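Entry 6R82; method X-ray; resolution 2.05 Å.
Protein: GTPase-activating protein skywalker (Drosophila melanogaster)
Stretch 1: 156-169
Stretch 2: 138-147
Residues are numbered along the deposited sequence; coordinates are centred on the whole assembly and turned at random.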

# COMPACT_ATOMS: atom_id res chain seq x y z
N LYS A 156 -11.77 4.72 0.87
CA LYS A 156 -11.91 5.94 0.11
C LYS A 156 -10.59 6.23 -0.59
O LYS A 156 -9.54 5.70 -0.23
CB LYS A 156 -12.30 7.13 1.00
CG LYS A 156 -13.61 6.91 1.77
CD LYS A 156 -14.03 8.17 2.52
CE LYS A 156 -13.42 8.24 3.92
NZ LYS A 156 -14.44 7.93 4.98
N THR A 157 -10.65 7.09 -1.60
CA THR A 157 -9.44 7.53 -2.28
C THR A 157 -9.64 8.96 -2.76
O THR A 157 -10.70 9.33 -3.25
CB THR A 157 -9.09 6.62 -3.46
OG1 THR A 157 -8.07 7.24 -4.25
CG2 THR A 157 -10.32 6.37 -4.32
N ASP A 158 -8.58 9.76 -2.62
CA ASP A 158 -8.62 11.19 -2.86
C ASP A 158 -7.26 11.60 -3.41
O ASP A 158 -6.30 10.83 -3.35
CB ASP A 158 -8.96 11.95 -1.57
CG ASP A 158 -9.36 13.41 -1.80
OD1 ASP A 158 -9.18 13.92 -2.93
OD2 ASP A 158 -9.83 14.04 -0.83
N SER A 159 -7.19 12.80 -3.96
CA SER A 159 -5.89 13.37 -4.26
C SER A 159 -5.18 13.75 -2.97
O SER A 159 -5.80 14.19 -2.00
CB SER A 159 -6.03 14.60 -5.16
OG SER A 159 -6.76 14.28 -6.32
N CYS A 160 -3.86 13.56 -2.96
CA CYS A 160 -3.04 13.97 -1.83
C CYS A 160 -1.81 14.69 -2.35
O CYS A 160 -1.40 14.51 -3.50
CB CYS A 160 -2.65 12.77 -0.95
SG CYS A 160 -1.22 11.82 -1.58
N LYS A 161 -1.22 15.52 -1.49
CA LYS A 161 -0.07 16.32 -1.90
C LYS A 161 1.26 15.58 -1.84
O LYS A 161 2.24 16.03 -2.45
CB LYS A 161 0.04 17.57 -1.03
CG LYS A 161 -0.75 18.73 -1.57
CD LYS A 161 -0.67 19.95 -0.68
CE LYS A 161 0.74 20.49 -0.55
NZ LYS A 161 1.56 19.80 0.48
N THR A 162 1.34 14.48 -1.09
CA THR A 162 2.59 13.73 -1.09
C THR A 162 2.84 13.07 -2.44
O THR A 162 3.98 13.02 -2.90
CB THR A 162 2.57 12.70 0.06
OG1 THR A 162 2.60 13.40 1.31
CG2 THR A 162 3.79 11.78 -0.01
N PHE A 163 1.78 12.63 -3.13
CA PHE A 163 1.92 11.93 -4.39
C PHE A 163 1.27 12.63 -5.58
O PHE A 163 1.45 12.16 -6.71
CB PHE A 163 1.35 10.51 -4.26
CG PHE A 163 2.12 9.66 -3.31
CD1 PHE A 163 3.45 9.35 -3.56
CD2 PHE A 163 1.54 9.20 -2.14
CE1 PHE A 163 4.19 8.58 -2.68
CE2 PHE A 163 2.26 8.41 -1.25
CZ PHE A 163 3.59 8.10 -1.51
N ASN A 164 0.52 13.72 -5.37
CA ASN A 164 -0.12 14.49 -6.44
C ASN A 164 -0.88 13.60 -7.41
O ASN A 164 -0.79 13.75 -8.63
CB ASN A 164 0.89 15.36 -7.18
CG ASN A 164 0.23 16.55 -7.87
OD1 ASN A 164 -0.33 16.42 -8.97
ND2 ASN A 164 0.28 17.71 -7.23
N ASN A 165 -1.64 12.68 -6.87
CA ASN A 165 -2.38 11.69 -7.63
C ASN A 165 -3.81 12.12 -7.84
O ASN A 165 -4.33 12.99 -7.13
CB ASN A 165 -2.37 10.35 -6.88
CG ASN A 165 -2.94 10.48 -5.48
OD1 ASN A 165 -2.36 11.17 -4.64
ND2 ASN A 165 -4.07 9.84 -5.23
N PRO A 166 -4.50 11.55 -8.83
CA PRO A 166 -5.95 11.63 -8.86
C PRO A 166 -6.55 10.50 -8.05
O PRO A 166 -5.85 9.53 -7.72
CB PRO A 166 -6.27 11.48 -10.35
CG PRO A 166 -5.22 10.52 -10.82
CD PRO A 166 -3.97 10.87 -10.03
N PRO A 167 -7.84 10.58 -7.71
CA PRO A 167 -8.52 9.40 -7.16
C PRO A 167 -8.24 8.17 -8.02
O PRO A 167 -8.40 8.20 -9.24
CB PRO A 167 -9.99 9.81 -7.19
CG PRO A 167 -9.95 11.29 -6.96
CD PRO A 167 -8.70 11.78 -7.68
N LEU A 168 -7.78 7.10 -7.37
CA LEU A 168 -7.32 5.92 -8.10
C LEU A 168 -8.47 5.06 -8.62
O LEU A 168 -8.23 4.07 -9.31
CB LEU A 168 -6.39 5.09 -7.20
CG LEU A 168 -5.38 5.93 -6.41
CD1 LEU A 168 -4.76 5.12 -5.29
CD2 LEU A 168 -4.30 6.47 -7.33
N CYS A 169 -9.71 5.42 -8.30
CA CYS A 169 -10.88 4.97 -9.03
C CYS A 169 -11.78 6.19 -9.22
O CYS A 169 -11.69 7.15 -8.45
CB CYS A 169 -11.62 3.84 -8.32
SG CYS A 169 -12.02 4.13 -6.59
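Stretch 2 (138-147) IGGGEGQAIW

What fixes the two stretches to each other most firmly? At one end, Lys156 and Trp147 form an antiparallel hydrogen-bonded pair: Lys156 N donates to Trp147 O at 2.8 Å, and Trp147 N returns a bond to Lys156 O at 3.0 Å. Next to it, the Thr157 hydroxyl OG1 donates to Ala145 O at 2.8 Å while accepting from Leu168 N at 3.1 Å, so one side chain joins stretch 2 to both limbs of stretch 1. Towards the other end, Lys161 N reaches Gly141 O at 2.9 Å, and Gly140 O accepts from both Thr162 OG1, at 3.0 Å, and Thr162 N, at 3.3 Å.

How does the backbone of stretch 2 run? It runs antiparallel to residues 156-162, from Gly139 near Thr162 (CA to CA 5.9 Å) through Gly143 beside Cys160 (CA to CA 4.7 Å) to Ile146 beside Thr157 (CA to CA 4.8 Å). Ile146 and Trp147, near the Lys156 end, are strand; Gly141 to Ala145 are loop or turn. Glycine suits this close approach: at Gly143, with phi 129°, a CB would collide with Ser159 O, whereas the bare CA lies 3.4 Å from Ser159 O in a CA-H...O contact. Ala145 CA makes another, 3.3 Å from Asp158 O.

Which side chains fill the remaining space? Lys156 lays its chain over one face of the Trp147 indole, with NZ 4.3 Å from the centroid of the six-membered ring, a cation-pi arrangement. In the buried middle, Cys160 SG packs 3.9 Å from Ala145 CB, and Asn165 ND2 approaches Ala145 CB at 3.7 Å. Leu168 CD1 meets Ile146 CG1 at 3.7 Å, while the Phe163 ring presents its edge to Gly139, CE2 to CA 3.7 Å.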

# COMPACT_ATOMS: atom_id res chain seq x y z
N ILE A 138 -2.58 5.64 3.26
CA ILE A 138 -1.33 5.84 2.53
C ILE A 138 -1.47 7.09 1.68
O ILE A 138 -2.43 7.22 0.91
CB ILE A 138 -0.98 4.64 1.63
CG1 ILE A 138 -0.89 3.35 2.45
CG2 ILE A 138 0.30 4.91 0.83
CD1 ILE A 138 -0.92 2.11 1.61
N GLY A 139 -0.51 8.00 1.79
CA GLY A 139 -0.52 9.22 1.01
C GLY A 139 -1.40 10.30 1.61
O GLY A 139 -2.63 10.28 1.46
N GLY A 140 -0.79 11.26 2.31
CA GLY A 140 -1.51 12.28 3.02
C GLY A 140 -1.15 13.68 2.57
O GLY A 140 -0.32 13.88 1.68
N GLY A 141 -1.78 14.65 3.22
CA GLY A 141 -1.59 16.05 2.89
C GLY A 141 -2.74 16.58 2.06
O GLY A 141 -2.74 16.43 0.84
N GLU A 142 -3.73 17.19 2.73
CA GLU A 142 -4.90 17.78 2.07
C GLU A 142 -5.66 16.73 1.27
O GLU A 142 -6.02 16.93 0.10
CB GLU A 142 -4.50 18.98 1.20
CG GLU A 142 -3.76 20.08 1.97
CD GLU A 142 -3.66 21.41 1.22
OE1 GLU A 142 -3.24 21.43 0.05
OE2 GLU A 142 -3.99 22.46 1.83
N GLY A 143 -5.94 15.61 1.92
CA GLY A 143 -6.52 14.44 1.29
C GLY A 143 -5.73 13.19 1.61
O GLY A 143 -4.60 13.24 2.10
N GLN A 144 -6.36 12.05 1.34
CA GLN A 144 -5.78 10.75 1.62
C GLN A 144 -5.88 9.89 0.37
O GLN A 144 -6.98 9.59 -0.10
CB GLN A 144 -6.47 10.09 2.81
CG GLN A 144 -6.27 10.91 4.09
CD GLN A 144 -6.92 10.29 5.31
OE1 GLN A 144 -8.08 9.87 5.27
NE2 GLN A 144 -6.17 10.23 6.40
N ALA A 145 -4.72 9.48 -0.17
CA ALA A 145 -4.71 8.74 -1.43
C ALA A 145 -5.41 7.40 -1.30
O ALA A 145 -6.22 7.03 -2.16
CB ALA A 145 -3.27 8.55 -1.90
N ILE A 146 -5.10 6.64 -0.25
CA ILE A 146 -5.80 5.39 0.05
C ILE A 146 -6.18 5.42 1.52
O ILE A 146 -5.34 5.75 2.37
CB ILE A 146 -4.95 4.14 -0.26
CG1 ILE A 146 -4.49 4.13 -1.72
CG2 ILE A 146 -5.74 2.86 0.02
CD1 ILE A 146 -3.75 2.86 -2.10
N TRP A 147 -7.43 5.07 1.82
CA TRP A 147 -7.94 5.02 3.19
C TRP A 147 -8.84 3.81 3.28
O TRP A 147 -9.66 3.59 2.39
CB TRP A 147 -8.71 6.30 3.54
CG TRP A 147 -9.19 6.35 4.98
CD1 TRP A 147 -8.59 6.99 6.02
CD2 TRP A 147 -10.36 5.71 5.52
NE1 TRP A 147 -9.32 6.81 7.17
CE2 TRP A 147 -10.40 6.02 6.90
CE3 TRP A 147 -11.37 4.92 4.98
CZ2 TRP A 147 -11.41 5.56 7.74
CZ3 TRP A 147 -12.37 4.46 5.81
CH2 TRP A 147 -12.39 4.78 7.18